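Local coordinates for Ral guanine nucleotide dissociation stimulator-like 2 (Mus musculus, PDB 4JGW), which probably acts as a guanine nucleotide exchange factor and associates in vitro with the GTP-bound forms of Rap 1A and H-Ras, at residues D407-E410 / I414-D417; G54-L59 / F93-D98; L80-A85 / R420-I425; K396-L401 / A424-L429; L221-C226 / R431-C436. All coordinates share one frame; numbering follows the deposited sequence.

Contacts 1, 3, 4 and 5 follow helix 416-436 from its beginning to its end, and contact 2 lies off this row, among the helices of the N-terminal Ras-GEF region. Along the helix contact 1 comes first, contact 3 follows with its centre about 13 Å away, contact 4 shares Ala424 and Ile425 with contact 3, and contact 5 closes the row about 25 Å from contact 1. Contact 2 lies about 16 Å from contact 1 and touches it where Gly54 meets strand 414-415. Contact 3 bridges the N-terminal motif and the Ras-GEF region over more than 300 residues of sequence, so helix 416-436, with strand 414-415 before it, packs against both parts.

Contact 1: residues D407-E410 / I414-D417; sequences DELE and INFD
Asp407 O accepts a hydrogen bond from Asn415 N at 2.9 Å, a bond beside the single beta bridge that pairs Glu408 with Ile414 just before helix 416-436. The bond is fairly straight, 157° at the hydrogen, with the donor tilted 26° from the carbonyl plane. Across this bridge the CA atoms of Glu408 and Ile414 stand 4.4 Å apart, and both CB atoms point away from the partner backbone. Asn415 has the largest share of the contact, its CB lying 3.5 Å from Asp407 O. Leu409 reaches the same CB from its own tip, with its CD2 4.3 Å from Asn415 CB, while Glu408 brings its CG alongside, 4.4 Å from Ile414 CA. Further out, the short strand 414-415 is the edge of an antiparallel sheet whose next strand, 46-54, belongs to the N-terminal part: Ile414 hydrogen-bonds through its backbone to Gly54 and packs its side chain on Leu56 and Leu59. Asp407 OD1 forms salt bridges to Lys418 and Arg419 in the first turn of the following helix. With CG anti to the backbone N (chi1 176°), the Asn415 amide runs back along the loop, and its ND2 bonds to Lys406 O, so one residue holds two successive carbonyls, Lys406 O by side chain and Asp407 O by backbone.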
# COMPACT_ATOMS: atom_id res chain seq x y z
N ASP A 407 8.62 -0.35 -18.96
CA ASP A 407 7.45 -1.23 -18.99
C ASP A 407 7.69 -2.40 -19.94
O ASP A 407 7.50 -3.56 -19.57
CB ASP A 407 6.20 -0.45 -19.41
CG ASP A 407 5.68 0.48 -18.33
OD1 ASP A 407 6.05 0.31 -17.14
OD2 ASP A 407 4.89 1.39 -18.66
N GLU A 408 8.10 -2.07 -21.16
CA GLU A 408 8.38 -3.07 -22.18
C GLU A 408 9.82 -2.92 -22.67
O GLU A 408 10.39 -1.83 -22.63
CB GLU A 408 7.41 -2.92 -23.35
CG GLU A 408 5.95 -3.25 -23.02
CD GLU A 408 4.97 -2.83 -24.11
OE1 GLU A 408 5.41 -2.57 -25.25
OE2 GLU A 408 3.76 -2.77 -23.83
N LEU A 409 10.39 -4.03 -23.12
CA LEU A 409 11.69 -4.01 -23.78
C LEU A 409 11.48 -3.66 -25.26
O LEU A 409 10.34 -3.66 -25.74
CB LEU A 409 12.41 -5.36 -23.63
CG LEU A 409 12.76 -5.87 -22.23
CD1 LEU A 409 13.34 -7.27 -22.31
CD2 LEU A 409 13.73 -4.93 -21.51
N GLU A 410 12.57 -3.37 -25.96
CA GLU A 410 12.51 -2.99 -27.38
C GLU A 410 11.69 -3.95 -28.24
O GLU A 410 10.92 -3.52 -29.10
CB GLU A 410 13.92 -2.83 -27.95
CG GLU A 410 14.72 -1.69 -27.34
CD GLU A 410 16.07 -1.48 -28.00
OE1 GLU A 410 16.14 -1.53 -29.25
OE2 GLU A 410 17.06 -1.25 -27.27
N ILE A 414 7.04 -7.63 -22.21
CA ILE A 414 6.82 -7.01 -20.91
C ILE A 414 8.03 -7.27 -20.01
O ILE A 414 8.41 -8.43 -19.80
CB ILE A 414 5.50 -7.51 -20.26
CG1 ILE A 414 4.29 -6.99 -21.04
CG2 ILE A 414 5.42 -7.09 -18.78
CD1 ILE A 414 3.03 -7.81 -20.87
N ASN A 415 8.64 -6.20 -19.52
CA ASN A 415 9.78 -6.31 -18.60
C ASN A 415 9.30 -6.74 -17.22
O ASN A 415 8.96 -5.90 -16.38
CB ASN A 415 10.55 -4.98 -18.55
CG ASN A 415 11.69 -5.00 -17.53
OD1 ASN A 415 12.25 -6.05 -17.21
ND2 ASN A 415 12.02 -3.82 -17.01
N PHE A 416 9.28 -8.05 -16.97
CA PHE A 416 8.73 -8.58 -15.73
C PHE A 416 9.59 -8.31 -14.50
O PHE A 416 9.08 -8.29 -13.39
CB PHE A 416 8.39 -10.07 -15.85
CG PHE A 416 7.33 -10.53 -14.88
CD1 PHE A 416 5.98 -10.33 -15.16
CD2 PHE A 416 7.69 -11.13 -13.68
CE1 PHE A 416 5.00 -10.75 -14.26
CE2 PHE A 416 6.72 -11.55 -12.77
CZ PHE A 416 5.37 -11.36 -13.06
N ASP A 417 10.89 -8.09 -14.72
CA ASP A 417 11.80 -7.68 -13.65
C ASP A 417 11.23 -6.49 -12.88
O ASP A 417 11.27 -6.47 -11.65
CB ASP A 417 13.18 -7.32 -14.21
CG ASP A 417 14.00 -8.55 -14.60
OD1 ASP A 417 13.54 -9.69 -14.37
OD2 ASP A 417 15.12 -8.37 -15.12

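Contact 2: residues G54-L59 / F93-D98; sequences GTLEAL and FGLVAD
This is a small, mainly apolar contact at the protein surface, where Leu95 of helix 89-101 bears on Leu56 and Glu57 in the first turn of helix 56-63. Leu95 is the one residue of 93-98 that touches, with both methyls, and points its CB at the other helix. Its CD1 comes to 3.6 Å from Leu56 CG and also touches Leu56 CD2 at 3.8 Å, so one methyl rests on the fork of the opposing leucine; the two side chains meet at about a right angle. Leu56 offers that fork because its CG is anti to the backbone N (chi1 -159°). The other methyl of Leu95, CD2, lies 4.0 Å from Glu57 OE2, a van der Waals approach to a carboxylate whose chain is bent at chi2 (76°) and folds back over the helix start. Glu57 OE2 is 6.7 Å from Asp98 OD2, a like-charge neighbour that may be eased by the salt bridge from Asp98 to Arg143. The first turn itself is held by Thr55 at the N-cap, with its OG1 accepting from Ala58 N at 3.1 Å, while Leu59 N bonds to Thr55 O at 2.9 Å. Leu56 also packs on Phe86, Thr87 and Ile414. The result is a surface helix-to-helix touch in the mainly helical N-terminal Ras-GEF (REM) motif, with a threonine N-cap where strand 46-54 passes into helix.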
# COMPACT_ATOMS: atom_id res chain seq x y z
N GLY A 54 8.54 -11.34 -21.46
CA GLY A 54 7.75 -12.08 -22.43
C GLY A 54 6.46 -11.38 -22.81
O GLY A 54 6.07 -10.40 -22.17
N THR A 55 5.81 -11.89 -23.85
CA THR A 55 4.52 -11.36 -24.28
C THR A 55 3.45 -11.69 -23.24
O THR A 55 3.63 -12.61 -22.43
CB THR A 55 4.08 -11.94 -25.65
OG1 THR A 55 3.90 -13.36 -25.54
CG2 THR A 55 5.11 -11.64 -26.73
N LEU A 56 2.34 -10.96 -23.29
CA LEU A 56 1.22 -11.18 -22.39
C LEU A 56 0.71 -12.62 -22.49
O LEU A 56 0.31 -13.22 -21.48
CB LEU A 56 0.10 -10.17 -22.68
CG LEU A 56 -0.94 -9.87 -21.60
CD1 LEU A 56 -0.31 -9.52 -20.26
CD2 LEU A 56 -1.85 -8.74 -22.07
N GLU A 57 0.74 -13.17 -23.70
CA GLU A 57 0.35 -14.55 -23.96
C GLU A 57 1.34 -15.54 -23.33
O GLU A 57 0.94 -16.59 -22.82
CB GLU A 57 0.24 -14.81 -25.47
CG GLU A 57 -0.97 -14.15 -26.16
CD GLU A 57 -0.82 -12.64 -26.37
OE1 GLU A 57 0.30 -12.11 -26.24
OE2 GLU A 57 -1.85 -11.99 -26.68
N ALA A 58 2.63 -15.19 -23.38
CA ALA A 58 3.68 -16.03 -22.81
C ALA A 58 3.66 -16.00 -21.28
O ALA A 58 4.00 -17.00 -20.63
CB ALA A 58 5.04 -15.59 -23.33
N LEU A 59 3.27 -14.87 -20.71
CA LEU A 59 3.11 -14.74 -19.27
C LEU A 59 2.04 -15.70 -18.76
O LEU A 59 2.21 -16.33 -17.71
CB LEU A 59 2.75 -13.30 -18.87
CG LEU A 59 3.72 -12.15 -19.18
CD1 LEU A 59 3.24 -10.86 -18.52
CD2 LEU A 59 5.15 -12.45 -18.75
N PHE A 93 -8.03 -12.55 -17.51
CA PHE A 93 -9.02 -13.62 -17.36
C PHE A 93 -9.32 -14.25 -18.72
O PHE A 93 -9.40 -15.47 -18.84
CB PHE A 93 -10.30 -13.06 -16.75
CG PHE A 93 -11.15 -14.09 -16.02
CD1 PHE A 93 -12.15 -13.67 -15.16
CD2 PHE A 93 -10.95 -15.45 -16.19
CE1 PHE A 93 -12.95 -14.59 -14.49
CE2 PHE A 93 -11.73 -16.38 -15.52
CZ PHE A 93 -12.74 -15.95 -14.67
N GLY A 94 -9.48 -13.40 -19.74
CA GLY A 94 -9.74 -13.85 -21.11
C GLY A 94 -8.62 -14.70 -21.69
O GLY A 94 -8.88 -15.72 -22.34
N LEU A 95 -7.38 -14.29 -21.45
CA LEU A 95 -6.21 -15.02 -21.93
C LEU A 95 -6.00 -16.35 -21.20
O LEU A 95 -5.44 -17.29 -21.77
CB LEU A 95 -4.95 -14.16 -21.83
CG LEU A 95 -4.89 -12.93 -22.75
CD1 LEU A 95 -3.86 -11.96 -22.25
CD2 LEU A 95 -4.63 -13.32 -24.20
N VAL A 96 -6.45 -16.42 -19.95
CA VAL A 96 -6.47 -17.67 -19.20
C VAL A 96 -7.50 -18.61 -19.83
O VAL A 96 -7.21 -19.79 -20.07
CB VAL A 96 -6.77 -17.44 -17.70
CG1 VAL A 96 -7.08 -18.76 -16.99
CG2 VAL A 96 -5.60 -16.74 -17.02
N ALA A 97 -8.69 -18.08 -20.11
CA ALA A 97 -9.74 -18.83 -20.80
C ALA A 97 -9.33 -19.22 -22.22
O ALA A 97 -9.70 -20.29 -22.70
CB ALA A 97 -11.04 -18.03 -20.82
N ASP A 98 -8.56 -18.35 -22.88
CA ASP A 98 -7.98 -18.65 -24.19
C ASP A 98 -7.06 -19.87 -24.13
O ASP A 98 -7.21 -20.80 -24.91
CB ASP A 98 -7.19 -17.45 -24.73
CG ASP A 98 -8.07 -16.40 -25.38
OD1 ASP A 98 -9.31 -16.60 -25.45
OD2 ASP A 98 -7.53 -15.37 -25.82

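Contact 3: residues L80-A85 / R420-I425; sequences LATHRA and RKEFAI
Ala81 and Phe423 bring their CA atoms to 7.1 Å where the C-terminal turn of helix 75-82 lies against helix 416-436. The buried contact joins the N-terminal motif to the Ras-GEF region. Ala81 presents its CB to the rim of the Phe423 ring, 4.1 Å from CD1 and near the ring plane, so the methyl sits at an edge and not over a face. One residue on, the methyl of Thr82 takes the next place: its CG2 touches Glu422 CB at 4.1 Å and Glu422 OE1 at 4.0 Å. The two side chains cross obliquely, Glu422 being stretched out beyond CG. In Thr82, chi1 of 64° turns CG2 across to Glu422 while OG1 bonds back to Ala78 O in the preceding turn. Beyond Thr82, His83 ND1 donates to Leu80 O at 2.9 Å; the acceptor lies in the imidazole plane, while the donor stands 49° above the carbonyl plane. His83 NE2 reaches Thr89. Glu422 OE1 forms a salt bridge with Arg419 of its own helix. No hydrogen bond crosses between the two segments, which touch through the methyls of Ala81 and Thr82, the Phe423 edge and the Glu422 side chain; Thr82 OG1 and Glu422 OE1 find partners inside their own helices, and Arg420, one turn before Phe423, supplies polar ties to Asp72 and Leu51 O.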
# COMPACT_ATOMS: atom_id res chain seq x y z
N LEU A 80 -0.28 -11.48 -10.57
CA LEU A 80 -1.64 -11.25 -10.09
C LEU A 80 -1.79 -9.91 -9.37
O LEU A 80 -2.84 -9.27 -9.46
CB LEU A 80 -2.11 -12.39 -9.18
CG LEU A 80 -2.34 -13.78 -9.80
CD1 LEU A 80 -2.76 -14.78 -8.74
CD2 LEU A 80 -3.36 -13.74 -10.95
N ALA A 81 -0.74 -9.48 -8.68
CA ALA A 81 -0.77 -8.23 -7.92
C ALA A 81 -0.52 -6.99 -8.78
O ALA A 81 -1.08 -5.93 -8.51
CB ALA A 81 0.23 -8.28 -6.77
N THR A 82 0.30 -7.13 -9.82
CA THR A 82 0.73 -5.98 -10.63
C THR A 82 0.06 -5.87 -12.01
O THR A 82 0.29 -4.89 -12.72
CB THR A 82 2.27 -5.96 -10.84
OG1 THR A 82 2.67 -7.12 -11.58
CG2 THR A 82 3.01 -5.92 -9.50
N HIS A 83 -0.77 -6.85 -12.38
CA HIS A 83 -1.29 -6.94 -13.75
C HIS A 83 -2.05 -5.70 -14.25
O HIS A 83 -2.01 -5.38 -15.44
CB HIS A 83 -2.12 -8.21 -13.96
CG HIS A 83 -3.50 -8.15 -13.40
ND1 HIS A 83 -3.77 -8.38 -12.06
CD2 HIS A 83 -4.69 -7.92 -13.99
CE1 HIS A 83 -5.07 -8.27 -11.85
NE2 HIS A 83 -5.65 -7.99 -13.01
N ARG A 84 -2.73 -5.01 -13.34
CA ARG A 84 -3.53 -3.83 -13.70
C ARG A 84 -2.68 -2.64 -14.13
O ARG A 84 -3.20 -1.64 -14.62
CB ARG A 84 -4.47 -3.44 -12.56
CG ARG A 84 -5.60 -4.43 -12.35
CD ARG A 84 -6.71 -3.82 -11.51
NE ARG A 84 -7.96 -4.55 -11.71
CZ ARG A 84 -9.17 -4.07 -11.44
NH1 ARG A 84 -9.31 -2.84 -10.96
NH2 ARG A 84 -10.24 -4.82 -11.66
N ALA A 85 -1.36 -2.75 -13.94
CA ALA A 85 -0.43 -1.70 -14.36
C ALA A 85 -0.11 -1.76 -15.85
O ALA A 85 0.24 -0.74 -16.45
CB ALA A 85 0.85 -1.77 -13.54
N ARG A 420 8.53 -7.64 -10.49
CA ARG A 420 9.07 -8.33 -9.32
C ARG A 420 9.51 -7.33 -8.26
O ARG A 420 9.25 -7.52 -7.07
CB ARG A 420 10.26 -9.21 -9.71
CG ARG A 420 9.88 -10.48 -10.43
CD ARG A 420 11.10 -11.34 -10.75
NE ARG A 420 10.77 -12.31 -11.78
CZ ARG A 420 10.30 -13.54 -11.55
NH1 ARG A 420 10.13 -13.97 -10.31
NH2 ARG A 420 10.02 -14.33 -12.58
N LYS A 421 10.17 -6.27 -8.71
CA LYS A 421 10.64 -5.19 -7.84
C LYS A 421 9.46 -4.44 -7.24
O LYS A 421 9.52 -3.98 -6.10
CB LYS A 421 11.55 -4.23 -8.62
CG LYS A 421 12.83 -4.86 -9.15
CD LYS A 421 13.67 -3.85 -9.91
CE LYS A 421 14.81 -4.53 -10.66
NZ LYS A 421 15.76 -3.54 -11.22
N GLU A 422 8.39 -4.32 -8.01
CA GLU A 422 7.14 -3.74 -7.53
C GLU A 422 6.49 -4.62 -6.47
O GLU A 422 6.09 -4.13 -5.41
CB GLU A 422 6.18 -3.46 -8.69
CG GLU A 422 6.54 -2.19 -9.47
CD GLU A 422 5.67 -1.96 -10.68
OE1 GLU A 422 5.11 -2.93 -11.23
OE2 GLU A 422 5.54 -0.79 -11.09
N PHE A 423 6.40 -5.92 -6.75
CA PHE A 423 5.85 -6.88 -5.79
C PHE A 423 6.62 -6.90 -4.47
O PHE A 423 6.01 -7.00 -3.41
CB PHE A 423 5.76 -8.29 -6.39
CG PHE A 423 5.20 -9.32 -5.43
CD1 PHE A 423 3.84 -9.34 -5.12
CD2 PHE A 423 6.03 -10.27 -4.84
CE1 PHE A 423 3.33 -10.28 -4.23
CE2 PHE A 423 5.53 -11.22 -3.95
CZ PHE A 423 4.17 -11.23 -3.65
N ALA A 424 7.94 -6.80 -4.54
CA ALA A 424 8.79 -6.72 -3.34
C ALA A 424 8.29 -5.64 -2.38
O ALA A 424 8.13 -5.89 -1.18
CB ALA A 424 10.25 -6.47 -3.72
N ILE A 425 8.05 -4.45 -2.92
CA ILE A 425 7.53 -3.32 -2.14
C ILE A 425 6.10 -3.60 -1.67
O ILE A 425 5.74 -3.29 -0.54
CB ILE A 425 7.59 -2.00 -2.95
CG1 ILE A 425 9.05 -1.60 -3.20
CG2 ILE A 425 6.84 -0.87 -2.24
CD1 ILE A 425 9.26 -0.74 -4.45

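Contact 4: residues K396-L401 / A424-L429; sequences KDLVML and AILSEL
Apolar packing comes first: Ile425 of helix 416-436 meets both Leu398 and Leu401 of helix 392-404. Its CD1 touches Leu401 CD2 at 3.8 Å and Leu398 CD2 at 3.9 Å, so one methyl serves two leucines set a helical turn apart. Its other branch, CG2, lies alongside the Leu398 fork, 4.0 Å from both CG and CD1. This two-sided reach follows from chi1 of -67°, which sets CG2 anti to the backbone N and the longer CG1 arm beside it. Each leucine lies alongside the isoleucine, their chains pointing in opposite directions. A further touch, Leu398 CD1 to Leu426 CD2 at 4.3 Å, extends the same layer. In the fold this is an antiparallel helix pair of the Ras-GEF region: the local axes run at 170° and come no nearer than 11.2 Å, a wide spacing filled by branched side chains from both helices. Phe394 packs against Ile425 from helix 392-404, and Leu398 also leans on Cys226 and Leu227. Among the polar groups, Asp397 OD2 and Glu428 OE1 are 6.3 Å apart, like charges without contact. Within helix 416-436, Ser427 OG bonds to Ala424 O at 2.7 Å, the donor tilted 34° from the carbonyl plane.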
# COMPACT_ATOMS: atom_id res chain seq x y z
N LYS A 396 6.34 7.14 -3.02
CA LYS A 396 7.53 7.74 -3.62
C LYS A 396 8.46 6.69 -4.22
O LYS A 396 8.92 6.83 -5.36
CB LYS A 396 8.28 8.60 -2.60
CG LYS A 396 8.99 9.79 -3.23
CD LYS A 396 10.40 9.98 -2.68
CE LYS A 396 11.13 11.09 -3.45
NZ LYS A 396 12.61 10.95 -3.38
N ASP A 397 8.75 5.64 -3.45
CA ASP A 397 9.59 4.54 -3.92
C ASP A 397 9.03 3.89 -5.19
O ASP A 397 9.78 3.55 -6.10
CB ASP A 397 9.77 3.47 -2.83
CG ASP A 397 10.59 3.97 -1.65
OD1 ASP A 397 11.45 4.86 -1.84
OD2 ASP A 397 10.38 3.47 -0.53
N LEU A 398 7.71 3.75 -5.23
CA LEU A 398 7.02 3.17 -6.38
C LEU A 398 7.00 4.10 -7.60
O LEU A 398 6.95 3.63 -8.74
CB LEU A 398 5.61 2.71 -6.01
CG LEU A 398 5.57 1.38 -5.23
CD1 LEU A 398 4.26 1.22 -4.48
CD2 LEU A 398 5.82 0.18 -6.15
N VAL A 399 7.05 5.41 -7.35
CA VAL A 399 7.21 6.39 -8.43
C VAL A 399 8.64 6.38 -8.97
O VAL A 399 8.84 6.40 -10.18
CB VAL A 399 6.75 7.82 -8.00
CG1 VAL A 399 7.23 8.88 -8.98
CG2 VAL A 399 5.24 7.89 -7.87
N MET A 400 9.63 6.31 -8.06
CA MET A 400 11.05 6.18 -8.45
C MET A 400 11.25 4.96 -9.34
O MET A 400 11.88 5.05 -10.39
CB MET A 400 11.96 6.03 -7.22
CG MET A 400 12.13 7.25 -6.31
SD MET A 400 12.20 8.86 -7.12
CE MET A 400 10.55 9.42 -6.71
N LEU A 401 10.72 3.82 -8.90
CA LEU A 401 10.88 2.55 -9.59
C LEU A 401 10.22 2.56 -10.97
O LEU A 401 10.79 2.04 -11.94
CB LEU A 401 10.32 1.41 -8.73
CG LEU A 401 10.46 -0.05 -9.19
CD1 LEU A 401 11.93 -0.46 -9.31
CD2 LEU A 401 9.74 -0.94 -8.20
N ALA A 424 7.94 -6.80 -4.54
CA ALA A 424 8.79 -6.72 -3.34
C ALA A 424 8.29 -5.64 -2.38
O ALA A 424 8.13 -5.89 -1.18
CB ALA A 424 10.25 -6.47 -3.72
N ILE A 425 8.05 -4.45 -2.92
CA ILE A 425 7.53 -3.32 -2.14
C ILE A 425 6.10 -3.60 -1.67
O ILE A 425 5.74 -3.29 -0.54
CB ILE A 425 7.59 -2.00 -2.95
CG1 ILE A 425 9.05 -1.60 -3.20
CG2 ILE A 425 6.84 -0.87 -2.24
CD1 ILE A 425 9.26 -0.74 -4.45
N LEU A 426 5.29 -4.19 -2.55
CA LEU A 426 3.91 -4.53 -2.23
C LEU A 426 3.81 -5.54 -1.09
O LEU A 426 2.92 -5.44 -0.24
CB LEU A 426 3.15 -5.04 -3.46
CG LEU A 426 2.92 -4.11 -4.66
CD1 LEU A 426 1.90 -4.73 -5.61
CD2 LEU A 426 2.47 -2.71 -4.25
N SER A 427 4.73 -6.51 -1.07
CA SER A 427 4.76 -7.54 -0.02
C SER A 427 5.12 -6.95 1.34
O SER A 427 4.68 -7.46 2.37
CB SER A 427 5.69 -8.69 -0.39
OG SER A 427 7.05 -8.29 -0.42
N GLU A 428 5.94 -5.89 1.34
CA GLU A 428 6.24 -5.13 2.56
C GLU A 428 4.97 -4.51 3.12
O GLU A 428 4.73 -4.53 4.32
CB GLU A 428 7.26 -4.03 2.28
CG GLU A 428 8.67 -4.51 1.94
CD GLU A 428 9.58 -3.37 1.49
OE1 GLU A 428 9.46 -2.25 2.02
OE2 GLU A 428 10.42 -3.61 0.59
N LEU A 429 4.15 -3.96 2.22
CA LEU A 429 2.87 -3.35 2.58
C LEU A 429 1.91 -4.41 3.12
O LEU A 429 1.20 -4.16 4.10
CB LEU A 429 2.29 -2.64 1.35
CG LEU A 429 1.83 -1.17 1.38
CD1 LEU A 429 2.67 -0.28 2.30
CD2 LEU A 429 1.83 -0.61 -0.04

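Contact 5: residues L221-C226 / R431-C436; sequences LIPSQC and RLQKEC
Gln433 turns its CG anti to the carbonyl carbon (chi1 -83°) and extends fully at chi2 (177°), which carries its amide from helix 416-436 to the backbone of Leu221. There NE2 donates to Leu221 O at 2.9 Å with an angle of 144° at the hydrogen. The acceptor lies close to the amide plane of Gln433, and the donor is only slightly tilted from the carbonyl plane. A second hydrogen bond runs from NE2 to Phe218 O, in the last turn of helix 203-219, so this buried amide nitrogen is held by two carbonyls and its rotation is fixed accordingly. Leu221 CB also lies 3.9 Å from Gln433 NE2. At the oxygen end of the amide, Pro223 CG comes to 4.0 Å from Gln433 OE1, the ring crossing the glutamine chain at a slant. Pro223 opens a short 3-10 turn, 223-226, whose Cys226 N bonds to Pro223 O at 3.0 Å. The contact therefore links the loop after helix 203-219 of the Ras-GEF domain to the last turns of helix 416-436; the centre of the contact lies about 4 Å from the centre of the chain. Leu221 also packs on Val246 of helix 244-264. Later in the same helical turn, on a face away from the loop, Lys434 NZ folds back to donate to Arg431 O at 2.8 Å.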
# COMPACT_ATOMS: atom_id res chain seq x y z
N LEU A 221 -6.56 -0.62 2.27
CA LEU A 221 -5.68 -0.25 1.17
C LEU A 221 -5.45 -1.43 0.22
O LEU A 221 -5.07 -2.52 0.64
CB LEU A 221 -4.34 0.28 1.68
CG LEU A 221 -3.30 0.73 0.65
CD1 LEU A 221 -3.66 2.10 0.07
CD2 LEU A 221 -1.92 0.77 1.26
N ILE A 222 -5.70 -1.18 -1.06
CA ILE A 222 -5.35 -2.12 -2.12
C ILE A 222 -3.95 -1.74 -2.61
O ILE A 222 -3.78 -0.71 -3.26
CB ILE A 222 -6.39 -2.10 -3.26
CG1 ILE A 222 -7.79 -2.40 -2.71
CG2 ILE A 222 -6.00 -3.11 -4.35
CD1 ILE A 222 -8.93 -2.13 -3.67
N PRO A 223 -2.93 -2.56 -2.26
CA PRO A 223 -1.52 -2.23 -2.52
C PRO A 223 -1.19 -1.94 -3.98
O PRO A 223 -0.33 -1.10 -4.25
CB PRO A 223 -0.78 -3.48 -2.03
CG PRO A 223 -1.69 -4.07 -1.00
CD PRO A 223 -3.07 -3.84 -1.54
N SER A 224 -1.87 -2.61 -4.91
CA SER A 224 -1.65 -2.39 -6.34
C SER A 224 -2.00 -0.97 -6.79
O SER A 224 -1.46 -0.47 -7.78
CB SER A 224 -2.43 -3.41 -7.18
OG SER A 224 -3.83 -3.27 -6.99
N GLN A 225 -2.91 -0.32 -6.07
CA GLN A 225 -3.27 1.07 -6.35
C GLN A 225 -2.14 2.05 -6.02
O GLN A 225 -2.18 3.21 -6.44
CB GLN A 225 -4.57 1.45 -5.64
CG GLN A 225 -5.82 0.75 -6.19
CD GLN A 225 -7.08 1.07 -5.42
OE1 GLN A 225 -7.08 1.89 -4.50
NE2 GLN A 225 -8.18 0.42 -5.79
N CYS A 226 -1.14 1.57 -5.28
CA CYS A 226 0.05 2.36 -4.95
C CYS A 226 1.08 2.41 -6.09
O CYS A 226 2.00 3.22 -6.06
CB CYS A 226 0.73 1.83 -3.69
SG CYS A 226 -0.24 1.92 -2.18
N ARG A 431 2.78 -7.25 4.64
CA ARG A 431 3.26 -7.66 5.96
C ARG A 431 2.99 -6.59 7.02
O ARG A 431 2.85 -6.90 8.20
CB ARG A 431 4.74 -8.04 5.92
CG ARG A 431 5.70 -6.93 6.30
CD ARG A 431 7.13 -7.41 6.43
NE ARG A 431 7.88 -6.61 7.40
CZ ARG A 431 8.44 -5.43 7.14
NH1 ARG A 431 8.35 -4.88 5.93
NH2 ARG A 431 9.10 -4.80 8.10
N LEU A 432 2.93 -5.32 6.60
CA LEU A 432 2.59 -4.24 7.52
C LEU A 432 1.09 -4.23 7.81
O LEU A 432 0.66 -3.80 8.88
CB LEU A 432 3.07 -2.89 6.99
CG LEU A 432 4.58 -2.62 7.04
CD1 LEU A 432 4.95 -1.46 6.14
CD2 LEU A 432 5.07 -2.39 8.47
N GLN A 433 0.30 -4.72 6.85
CA GLN A 433 -1.14 -4.84 7.02
C GLN A 433 -1.52 -5.89 8.06
O GLN A 433 -2.42 -5.66 8.87
CB GLN A 433 -1.84 -5.11 5.69
CG GLN A 433 -2.10 -3.86 4.86
CD GLN A 433 -2.73 -4.16 3.51
OE1 GLN A 433 -2.36 -5.12 2.83
NE2 GLN A 433 -3.69 -3.34 3.11
N LYS A 434 -0.84 -7.04 8.05
CA LYS A 434 -1.14 -8.10 9.01
C LYS A 434 -0.69 -7.72 10.43
O LYS A 434 -1.31 -8.14 11.41
CB LYS A 434 -0.58 -9.47 8.57
CG LYS A 434 0.57 -10.04 9.40
CD LYS A 434 1.92 -9.62 8.87
CE LYS A 434 3.00 -9.71 9.93
NZ LYS A 434 4.23 -8.98 9.52
N GLU A 435 0.37 -6.92 10.53
CA GLU A 435 0.83 -6.40 11.81
C GLU A 435 -0.14 -5.33 12.34
O GLU A 435 -0.36 -5.23 13.54
CB GLU A 435 2.25 -5.84 11.70
CG GLU A 435 3.00 -5.82 13.03
CD GLU A 435 4.31 -5.04 12.97
OE1 GLU A 435 4.98 -5.06 11.91
OE2 GLU A 435 4.67 -4.42 13.99
N CYS A 436 -0.71 -4.55 11.42
CA CYS A 436 -1.72 -3.54 11.74
C CYS A 436 -2.98 -4.16 12.35
O CYS A 436 -3.64 -3.53 13.18
CB CYS A 436 -2.09 -2.74 10.48
SG CYS A 436 -3.27 -1.40 10.76